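PDB 6DQX: ribonucleoside-diphosphate reductase, alpha chain from Actinobacillus ureae ATCC 25976, which probably catalyses the reduction of ribonucleoside diphosphates to the corresponding 2'-deoxyribonucleoside diphosphates, as the catalytic subunit of a class Id ribonucleotide reductase. Local coordinates for residues 286-298 against 308-320. Residues are numbered along the deposited sequence; the frame is centred on the assembly and turned at random.
Sequences ESFVCCLSSMNLL and APEVLTYFLDVVM. With EDO (1,2-ethanediol), chain F.
Cys291 sets its thiol against the 316-320 turn of the helix, which runs on to 327; SG meets the methyl CE of Met320 at 3.6 Å and the backbone carbonyl of Leu316. With SG between its own backbone N and carbonyl carbon (chi1 58°), the sulfur is directed at Leu316 O and Met320 CE, while CB rests on CG1 of Val319, 3.8 Å away. Met320 reaches this cluster by folding its chain at chi2 and chi3, which carries CE toward the strand. Next along, Leu316 pushes its CD2 branch between Cys291 and Ser293, 3.7 Å from Ser293 OG, and its CD1 lies against Ser293 N, a buried amide without a partner. Ser293 OG bends back to Leu292 O in a 2.7 Å hydrogen bond and also lies at the edge of the Phe315 ring. Leu312 divides its branches, CD1 next to Ser293 CB and CD2 3.8 Å from Met295 SD; the curled methionine then crosses Pro309 at about a right angle and sets CE 4.0 Å from Ala308 CB. The axes of strand 292-296 and of helix segment 308-320 run antiparallel (171°) and come within 9.0 Å. This is part of a beta-alpha-beta connection in the ribonucleotide reductase barrel domain, with helix 334-343 also in the link to strand 347-351, which pairs parallel with 288-296. Val289, Cys291, Ser293 and Met295 all point to the helix. Within the sheet, 288-296 is also paired with strands 85-87 and 105-109, while helices 52-67 and 72-82 pack against Phe315. On the helix side remote from the strand, Asp317 forms salt bridges with Arg344 and Arg407, and its OD2 accepts a hydrogen bond from an ethanediol probably derived from the crystallisation liquor.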
# COMPACT_ATOMS: atom_id res chain seq x y z
N GLU A 286 17.98 8.54 1.44
CA GLU A 286 18.59 7.76 0.37
C GLU A 286 18.16 6.29 0.40
O GLU A 286 18.21 5.66 1.43
CB GLU A 286 20.11 7.84 0.49
CG GLU A 286 20.68 9.17 -0.01
CD GLU A 286 22.20 9.19 -0.02
OE1 GLU A 286 22.85 8.66 0.90
OE2 GLU A 286 22.78 9.78 -0.95
N SER A 287 17.79 5.76 -0.75
CA SER A 287 17.51 4.32 -0.93
C SER A 287 18.62 3.79 -1.84
O SER A 287 18.87 4.34 -2.92
CB SER A 287 16.15 4.12 -1.57
OG SER A 287 15.16 4.56 -0.67
N PHE A 288 19.33 2.75 -1.41
CA PHE A 288 20.43 2.24 -2.24
C PHE A 288 19.92 1.61 -3.52
O PHE A 288 18.86 0.98 -3.54
CB PHE A 288 21.39 1.34 -1.46
CG PHE A 288 20.82 0.01 -0.99
CD1 PHE A 288 20.56 -1.02 -1.88
CD2 PHE A 288 20.64 -0.23 0.36
CE1 PHE A 288 20.09 -2.26 -1.41
CE2 PHE A 288 20.17 -1.45 0.82
CZ PHE A 288 19.90 -2.45 -0.06
N VAL A 289 20.68 1.85 -4.60
CA VAL A 289 20.53 1.15 -5.85
C VAL A 289 21.92 0.77 -6.36
O VAL A 289 22.92 1.40 -6.00
CB VAL A 289 19.77 1.97 -6.91
CG1 VAL A 289 18.34 2.21 -6.47
CG2 VAL A 289 20.44 3.31 -7.17
N CYS A 290 21.95 -0.21 -7.24
CA CYS A 290 23.22 -0.69 -7.80
C CYS A 290 22.94 -1.40 -9.11
O CYS A 290 21.82 -1.84 -9.36
CB CYS A 290 23.86 -1.65 -6.79
SG CYS A 290 25.61 -1.99 -7.06
N CYS A 291 23.93 -1.51 -9.97
CA CYS A 291 23.77 -2.28 -11.19
C CYS A 291 24.85 -3.31 -11.23
O CYS A 291 25.85 -3.22 -10.51
CB CYS A 291 23.82 -1.40 -12.42
SG CYS A 291 25.32 -0.46 -12.56
N LEU A 292 24.65 -4.31 -12.06
CA LEU A 292 25.56 -5.44 -12.08
C LEU A 292 25.79 -5.95 -13.46
O LEU A 292 24.98 -5.76 -14.36
CB LEU A 292 25.07 -6.55 -11.16
CG LEU A 292 23.92 -7.47 -11.53
CD1 LEU A 292 24.35 -8.62 -12.43
CD2 LEU A 292 23.26 -8.06 -10.28
N SER A 293 26.95 -6.57 -13.60
CA SER A 293 27.28 -7.41 -14.72
C SER A 293 28.45 -8.25 -14.19
O SER A 293 28.94 -7.98 -13.09
CB SER A 293 27.62 -6.60 -15.97
OG SER A 293 26.46 -6.05 -16.59
N SER A 294 28.85 -9.27 -14.93
CA SER A 294 29.70 -10.33 -14.36
C SER A 294 30.80 -10.80 -15.30
O SER A 294 30.59 -10.95 -16.52
CB SER A 294 28.85 -11.54 -13.97
OG SER A 294 27.62 -11.13 -13.34
N MET A 295 31.96 -11.03 -14.72
CA MET A 295 33.09 -11.61 -15.45
C MET A 295 32.99 -13.13 -15.47
O MET A 295 32.75 -13.74 -14.46
CB MET A 295 34.41 -11.20 -14.81
CG MET A 295 34.74 -9.71 -14.93
SD MET A 295 34.91 -9.05 -16.59
CE MET A 295 36.20 -10.09 -17.28
N ASN A 296 33.26 -13.73 -16.64
CA ASN A 296 33.19 -15.17 -16.79
C ASN A 296 34.55 -15.74 -16.41
O ASN A 296 35.50 -15.68 -17.21
CB ASN A 296 32.87 -15.54 -18.23
CG ASN A 296 32.63 -17.01 -18.43
OD1 ASN A 296 32.77 -17.81 -17.51
ND2 ASN A 296 32.30 -17.40 -19.67
N LEU A 297 34.62 -16.32 -15.23
CA LEU A 297 35.89 -16.88 -14.72
C LEU A 297 36.39 -18.09 -15.49
O LEU A 297 37.58 -18.43 -15.39
CB LEU A 297 35.76 -17.23 -13.26
CG LEU A 297 35.35 -16.09 -12.32
CD1 LEU A 297 35.42 -16.55 -10.88
CD2 LEU A 297 36.15 -14.82 -12.51
N LEU A 298 35.52 -18.75 -16.28
CA LEU A 298 36.00 -19.83 -17.15
C LEU A 298 37.20 -19.38 -17.99
O LEU A 298 38.12 -20.18 -18.26
CB LEU A 298 34.88 -20.32 -18.08
CG LEU A 298 35.24 -21.39 -19.12
CD1 LEU A 298 35.83 -22.60 -18.44
CD2 LEU A 298 33.99 -21.79 -19.90
N ALA A 308 39.64 -6.20 -19.93
CA ALA A 308 38.22 -6.58 -19.89
C ALA A 308 37.49 -6.15 -18.59
O ALA A 308 36.41 -5.54 -18.66
CB ALA A 308 38.02 -8.07 -20.16
N PRO A 309 38.07 -6.40 -17.40
CA PRO A 309 37.39 -5.93 -16.17
C PRO A 309 37.24 -4.43 -16.10
O PRO A 309 36.19 -3.93 -15.66
CB PRO A 309 38.28 -6.45 -15.05
CG PRO A 309 39.01 -7.57 -15.65
CD PRO A 309 39.27 -7.17 -17.07
N GLU A 310 38.23 -3.70 -16.60
CA GLU A 310 38.14 -2.25 -16.65
C GLU A 310 37.05 -1.77 -17.58
O GLU A 310 36.30 -0.83 -17.26
CB GLU A 310 39.49 -1.66 -17.08
CG GLU A 310 40.57 -1.90 -16.04
CD GLU A 310 41.38 -3.15 -16.25
OE1 GLU A 310 40.87 -4.19 -16.73
OE2 GLU A 310 42.58 -3.12 -15.84
N VAL A 311 36.95 -2.41 -18.75
CA VAL A 311 35.90 -2.07 -19.72
C VAL A 311 34.53 -2.32 -19.11
O VAL A 311 33.63 -1.47 -19.28
CB VAL A 311 36.12 -2.82 -21.07
CG1 VAL A 311 34.87 -2.82 -21.95
CG2 VAL A 311 37.28 -2.15 -21.81
N LEU A 312 34.38 -3.43 -18.40
CA LEU A 312 33.09 -3.73 -17.77
C LEU A 312 32.76 -2.70 -16.65
O LEU A 312 31.60 -2.28 -16.51
CB LEU A 312 33.04 -5.18 -17.27
CG LEU A 312 31.63 -5.69 -16.94
CD1 LEU A 312 30.72 -5.72 -18.18
CD2 LEU A 312 31.71 -7.08 -16.32
N THR A 313 33.77 -2.27 -15.90
CA THR A 313 33.59 -1.22 -14.88
C THR A 313 33.11 0.12 -15.48
O THR A 313 32.13 0.73 -14.99
CB THR A 313 34.89 -1.04 -14.08
OG1 THR A 313 35.27 -2.31 -13.51
CG2 THR A 313 34.72 0.02 -12.99
N TYR A 314 33.77 0.53 -16.57
CA TYR A 314 33.37 1.71 -17.35
C TYR A 314 31.93 1.56 -17.81
O TYR A 314 31.15 2.51 -17.72
CB TYR A 314 34.25 1.88 -18.58
CG TYR A 314 35.55 2.62 -18.36
CD1 TYR A 314 36.41 2.30 -17.31
CD2 TYR A 314 35.93 3.64 -19.23
CE1 TYR A 314 37.62 2.97 -17.14
CE2 TYR A 314 37.13 4.33 -19.06
CZ TYR A 314 37.97 3.98 -18.03
OH TYR A 314 39.16 4.65 -17.90
N PHE A 315 31.57 0.35 -18.23
CA PHE A 315 30.21 0.09 -18.72
C PHE A 315 29.19 0.27 -17.61
O PHE A 315 28.15 0.92 -17.80
CB PHE A 315 30.08 -1.31 -19.32
CG PHE A 315 28.69 -1.65 -19.75
CD1 PHE A 315 28.15 -1.03 -20.84
CD2 PHE A 315 27.94 -2.62 -19.06
CE1 PHE A 315 26.87 -1.34 -21.26
CE2 PHE A 315 26.67 -2.94 -19.47
CZ PHE A 315 26.14 -2.31 -20.59
N LEU A 316 29.48 -0.30 -16.44
CA LEU A 316 28.58 -0.17 -15.29
C LEU A 316 28.43 1.28 -14.82
O LEU A 316 27.35 1.70 -14.43
CB LEU A 316 29.03 -1.09 -14.17
CG LEU A 316 28.82 -2.58 -14.47
CD1 LEU A 316 29.24 -3.41 -13.29
CD2 LEU A 316 27.37 -2.91 -14.84
N ASP A 317 29.50 2.06 -14.94
CA ASP A 317 29.37 3.48 -14.61
C ASP A 317 28.42 4.21 -15.56
O ASP A 317 27.64 5.02 -15.11
CB ASP A 317 30.71 4.17 -14.55
CG ASP A 317 30.64 5.50 -13.85
OD1 ASP A 317 30.18 5.53 -12.69
OD2 ASP A 317 31.05 6.53 -14.45
N VAL A 318 28.47 3.92 -16.86
CA VAL A 318 27.49 4.56 -17.77
C VAL A 318 26.08 4.05 -17.58
O VAL A 318 25.13 4.80 -17.80
CB VAL A 318 27.88 4.47 -19.27
CG1 VAL A 318 29.19 5.12 -19.47
CG2 VAL A 318 27.93 3.07 -19.82
N VAL A 319 25.93 2.79 -17.17
CA VAL A 319 24.64 2.27 -16.76
C VAL A 319 24.06 3.08 -15.60
O VAL A 319 22.89 3.49 -15.63
CB VAL A 319 24.72 0.76 -16.45
CG1 VAL A 319 23.44 0.27 -15.79
CG2 VAL A 319 25.02 -0.04 -17.73
N MET A 320 24.87 3.36 -14.58
CA MET A 320 24.42 4.22 -13.48
C MET A 320 24.07 5.63 -13.96
O MET A 320 23.08 6.21 -13.50
CB MET A 320 25.47 4.28 -12.36
CG MET A 320 24.97 4.82 -11.02
SD MET A 320 23.56 3.96 -10.25
CE MET A 320 23.79 2.27 -10.84
C1 EDO F . 29.53 8.87 -18.38
O1 EDO F . 28.15 8.49 -18.34
C2 EDO F . 30.37 8.08 -17.39
O2 EDO F . 29.75 8.03 -16.11